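Local coordinates for protein B-agarase (Agarivorans gilvus, PDB 5Z6P) that acts as an agarase of glycoside hydrolase family 50, probably hydrolysing the beta-glycosidic links of agar chains, at residues 687-690 with 691-694; 128-132 with 133-137. All blocks are in the same frame, centred on the assembly; numbering follows the deposited sequence.

Interaction 1 of 2, residues 687-690 with 691-694; sequences CSQQ and ERGQ
The first turn of helix 689-704 opens here, with Ser688 as N-cap. Its OG accepts from Glu691 N at 3.1 Å; the chi1 of 74°, which sets OG between its own backbone N and carbonyl carbon, brings the hydroxyl to the N-H of Glu691. Glu691 answers in the reverse direction. With CG anti to its backbone N (chi1 -170°) and an extended chain, its carboxylate reaches back along the chain, where OE1 takes the N-H of Cys687 at 2.9 Å on its anti side. Ser108 holds the same oxygen, which thus has two partners. Gln689 and Arg692 run side by side on another flank. Gln689 OE1 receives Arg692 NH1 at 2.9 Å, in the amide plane on a lone pair and almost in the guanidinium plane, although the two planes are turned 64° apart. Asp675 and Asn733 hold Gln689 NE2. Phe671 O takes Arg692 NE, and Gly735 O and Tyr714 OH take NH2, while Tyr744 adds a cation-pi contact, so this buried guanidinium is tightly fixed. Helical backbone bonding starts with Arg692 N to Ser688 O (3.1 Å) and continues with Gln694 N to Gln690 O (3.2 Å). The whole is a serine N-cap at a helix start; because the glutamate three residues on takes the N-H just before the cap, it resembles a capping box without being one.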
loop_
_atom_site.group_PDB
_atom_site.type_symbol
_atom_site.label_atom_id
_atom_site.label_comp_id
_atom_site.label_asym_id
_atom_site.label_seq_id
_atom_site.Cartn_x
_atom_site.Cartn_y
_atom_site.Cartn_z
ATOM N N CYS A 687 4.091 -7.485 -15.912
ATOM C CA CYS A 687 5.326 -7.836 -16.607
ATOM C C CYS A 687 5.837 -6.686 -17.464
ATOM O O CYS A 687 6.970 -6.702 -17.922
ATOM C CB CYS A 687 5.141 -9.085 -17.485
ATOM S SG CYS A 687 4.039 -8.858 -18.865
ATOM N N SER A 688 5.013 -5.674 -17.663
ATOM C CA SER A 688 5.362 -4.613 -18.591
ATOM C C SER A 688 4.503 -3.396 -18.317
ATOM O O SER A 688 3.478 -3.522 -17.658
ATOM C CB SER A 688 5.128 -5.076 -20.016
ATOM O OG SER A 688 3.735 -5.092 -20.256
ATOM N N GLN A 689 4.894 -2.245 -18.864
ATOM C CA GLN A 689 4.074 -1.037 -18.786
ATOM C C GLN A 689 2.691 -1.268 -19.384
ATOM O O GLN A 689 1.691 -0.775 -18.877
ATOM C CB GLN A 689 4.752 0.143 -19.489
ATOM C CG GLN A 689 6.029 0.658 -18.791
ATOM C CD GLN A 689 5.801 0.873 -17.301
ATOM O OE1 GLN A 689 4.891 1.605 -16.894
ATOM N NE2 GLN A 689 6.594 0.200 -16.489
ATOM N N GLN A 690 2.636 -2.009 -20.478
ATOM C CA GLN A 690 1.357 -2.263 -21.121
ATOM C C GLN A 690 0.432 -3.030 -20.178
ATOM O O GLN A 690 -0.749 -2.724 -20.083
ATOM C CB GLN A 690 1.544 -3.028 -22.434
ATOM C CG GLN A 690 0.267 -3.211 -23.218
ATOM C CD GLN A 690 0.431 -4.145 -24.409
ATOM O OE1 GLN A 690 1.456 -4.791 -24.563
ATOM N NE2 GLN A 690 -0.589 -4.213 -25.256
ATOM N N GLU A 691 0.979 -4.014 -19.477
ATOM C CA GLU A 691 0.167 -4.816 -18.586
ATOM C C GLU A 691 -0.270 -4.039 -17.332
ATOM O O GLU A 691 -1.288 -4.365 -16.729
ATOM C CB GLU A 691 0.892 -6.092 -18.187
ATOM C CG GLU A 691 -0.050 -7.051 -17.446
ATOM C CD GLU A 691 0.501 -8.451 -17.268
ATOM O OE1 GLU A 691 1.538 -8.635 -16.589
ATOM O OE2 GLU A 691 -0.131 -9.374 -17.800
ATOM N N ARG A 692 0.500 -3.022 -16.955
ATOM C CA ARG A 692 0.128 -2.156 -15.844
ATOM C C ARG A 692 -1.236 -1.523 -16.089
ATOM O O ARG A 692 -2.104 -1.518 -15.215
ATOM C CB ARG A 692 1.166 -1.058 -15.636
ATOM C CG ARG A 692 2.465 -1.494 -14.968
ATOM C CD ARG A 692 3.352 -0.269 -14.682
ATOM N NE ARG A 692 2.741 0.597 -13.673
ATOM C CZ ARG A 692 2.876 1.917 -13.611
ATOM N NH1 ARG A 692 3.606 2.570 -14.521
ATOM N NH2 ARG A 692 2.262 2.591 -12.642
ATOM N N GLY A 693 -1.385 -0.962 -17.283
ATOM C CA GLY A 693 -2.621 -0.364 -17.721
ATOM C C GLY A 693 -3.739 -1.401 -17.786
ATOM O O GLY A 693 -4.831 -1.139 -17.315
ATOM N N GLN A 694 -3.460 -2.577 -18.339
ATOM C CA GLN A 694 -4.460 -3.656 -18.369
ATOM C C GLN A 694 -4.918 -4.014 -16.950
ATOM O O GLN A 694 -6.116 -4.182 -16.685
ATOM C CB GLN A 694 -3.913 -4.910 -19.065
ATOM C CG GLN A 694 -3.784 -4.813 -20.595
ATOM C CD GLN A 694 -2.906 -5.919 -21.192
ATOM O OE1 GLN A 694 -2.060 -6.495 -20.513
ATOM N NE2 GLN A 694 -3.100 -6.205 -22.471
#

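Interaction 2 of 2, residues 128-132 with 133-137; sequences NIAPG and KQQSF
Apolar contact between Ile129 and Phe137 closes the inner side of the bend that leads from strand 122-129 to strand 135-140. Ile129 CG1 meets Phe137 CZ at 3.8 Å, and the two side chains cross at a slant. The ring also has a polar neighbour: Asn128 O lies at its edge, near the ring plane, 3.7 Å from CE1. Ile129 and Phe137 are both buried, and Ala101 touches each; Leu201 also lies against Ile129, and Val169 against Phe137. Gln135 reaches into the bend from the outgoing side. Its CB points to the incoming segment, and the chain, bent at chi2 (97°), lays the amide group beside the Ala130 backbone, with CD 3.8 Å from Ala130 N. The backbone itself turns at Gly132, which takes a positive phi (108°), a shape that a residue without a side chain adopts easily. The segments run roughly antiparallel, 153° apart, yet Ile129 and Gln135 have CA atoms 7.4 Å apart, too wide for a paired hairpin. Their backbone partners lie elsewhere: Ile129 bonds with Thr109, Gln135 with Ala101 and Phe137 with Phe99. The bend thus links two strands that both pair with strand 168-174, the first antiparallel and the second parallel to it, a connection across an intervening strand that is consistent with a sandwich-like fold of the agarase CBM-like domain.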
loop_
_atom_site.group_PDB
_atom_site.type_symbol
_atom_site.label_atom_id
_atom_site.label_comp_id
_atom_site.label_asym_id
_atom_site.label_seq_id
_atom_site.Cartn_x
_atom_site.Cartn_y
_atom_site.Cartn_z
ATOM N N ASN A 128 7.472 -11.764 -10.644
ATOM C CA ASN A 128 6.522 -11.702 -11.743
ATOM C C ASN A 128 6.944 -12.664 -12.856
ATOM O O ASN A 128 8.041 -12.553 -13.402
ATOM C CB ASN A 128 6.388 -10.290 -12.302
ATOM C CG ASN A 128 5.266 -10.179 -13.322
ATOM O OD1 ASN A 128 5.463 -10.433 -14.505
ATOM N ND2 ASN A 128 4.065 -9.842 -12.850
ATOM N N ILE A 129 6.079 -13.613 -13.182
ATOM C CA ILE A 129 6.389 -14.590 -14.220
ATOM C C ILE A 129 5.726 -14.159 -15.511
ATOM O O ILE A 129 4.506 -14.142 -15.612
ATOM C CB ILE A 129 5.933 -15.998 -13.832
ATOM C CG1 ILE A 129 6.453 -16.337 -12.435
ATOM C CG2 ILE A 129 6.417 -17.010 -14.863
ATOM C CD1 ILE A 129 5.748 -17.475 -11.789
ATOM N N ALA A 130 6.534 -13.779 -16.488
ATOM C CA ALA A 130 6.013 -13.202 -17.709
ATOM C C ALA A 130 5.664 -14.298 -18.712
ATOM O O ALA A 130 6.257 -15.374 -18.685
ATOM C CB ALA A 130 7.021 -12.228 -18.300
ATOM N N PRO A 131 4.683 -14.042 -19.581
ATOM C CA PRO A 131 4.417 -14.985 -20.673
ATOM C C PRO A 131 5.599 -14.997 -21.647
ATOM O O PRO A 131 6.296 -13.999 -21.748
ATOM C CB PRO A 131 3.160 -14.420 -21.339
ATOM C CG PRO A 131 2.630 -13.391 -20.395
ATOM C CD PRO A 131 3.804 -12.867 -19.642
ATOM N N GLY A 132 5.839 -16.100 -22.341
ATOM C CA GLY A 132 6.982 -16.169 -23.238
ATOM C C GLY A 132 8.091 -17.069 -22.725
ATOM O O GLY A 132 7.831 -18.117 -22.146
ATOM N N LYS A 133 9.338 -16.654 -22.929
ATOM C CA LYS A 133 10.470 -17.545 -22.711
ATOM C C LYS A 133 10.582 -17.979 -21.247
ATOM O O LYS A 133 10.031 -17.354 -20.342
ATOM C CB LYS A 133 11.775 -16.883 -23.183
ATOM C CG LYS A 133 12.028 -15.482 -22.642
ATOM C CD LYS A 133 13.311 -14.896 -23.223
ATOM C CE LYS A 133 13.493 -13.435 -22.850
ATOM N NZ LYS A 133 13.523 -13.226 -21.375
ATOM N N GLN A 134 11.257 -19.093 -21.026
ATOM C CA GLN A 134 11.515 -19.541 -19.677
ATOM C C GLN A 134 12.373 -18.510 -18.926
ATOM O O GLN A 134 13.323 -17.962 -19.470
ATOM C CB GLN A 134 12.190 -20.915 -19.719
ATOM C CG GLN A 134 12.165 -21.716 -18.436
ATOM C CD GLN A 134 12.564 -23.184 -18.655
ATOM O OE1 GLN A 134 12.011 -23.874 -19.512
ATOM N NE2 GLN A 134 13.539 -23.653 -17.882
ATOM N N GLN A 135 11.971 -18.217 -17.694
ATOM C CA GLN A 135 12.765 -17.457 -16.723
ATOM C C GLN A 135 13.414 -18.317 -15.651
ATOM O O GLN A 135 12.784 -19.243 -15.189
ATOM C CB GLN A 135 11.874 -16.461 -15.989
ATOM C CG GLN A 135 11.395 -15.101 -16.593
ATOM C CD GLN A 135 10.000 -15.160 -17.202
ATOM O OE1 GLN A 135 9.906 -15.209 -18.415
ATOM N NE2 GLN A 135 8.993 -15.497 -16.386
ATOM N N SER A 136 14.595 -17.942 -15.174
ATOM C CA SER A 136 15.131 -18.503 -13.928
ATOM C C SER A 136 14.895 -17.535 -12.781
ATOM O O SER A 136 15.131 -16.349 -12.933
ATOM C CB SER A 136 16.628 -18.810 -14.025
ATOM O OG SER A 136 16.848 -20.058 -14.649
ATOM N N PHE A 137 14.434 -18.037 -11.638
ATOM C CA PHE A 137 14.143 -17.188 -10.490
ATOM C C PHE A 137 14.988 -17.588 -9.293
ATOM O O PHE A 137 15.179 -18.760 -9.034
ATOM C CB PHE A 137 12.654 -17.241 -10.138
ATOM C CG PHE A 137 11.765 -16.715 -11.223
ATOM C CD1 PHE A 137 11.528 -15.364 -11.338
ATOM C CD2 PHE A 137 11.198 -17.570 -12.151
ATOM C CE1 PHE A 137 10.739 -14.873 -12.340
ATOM C CE2 PHE A 137 10.398 -17.089 -13.139
ATOM C CZ PHE A 137 10.168 -15.730 -13.239
#

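In the fold
The two contacts lie about 15 Å apart between centres, on the same side of the chain's centre, and interaction 2 comes first along the chain. It belongs to the CBM-like region, whereas interaction 1 starts helix 689-704, which follows strand 664-668 and precedes its parallel neighbour 709-714 along the chain, probably part of the catalytic barrel as in other family 50 enzymes. They meet at Cys687, whose CB is 3.3 Å from Asn128 OD1 and 3.8 Å from Ala130 CB. Ser108 ties them further, its OG bonding both Asn128 ND2 and Glu691 OE1. The capped helix start thus rests against the bend at 128-137, forming part of the interface between the two regions.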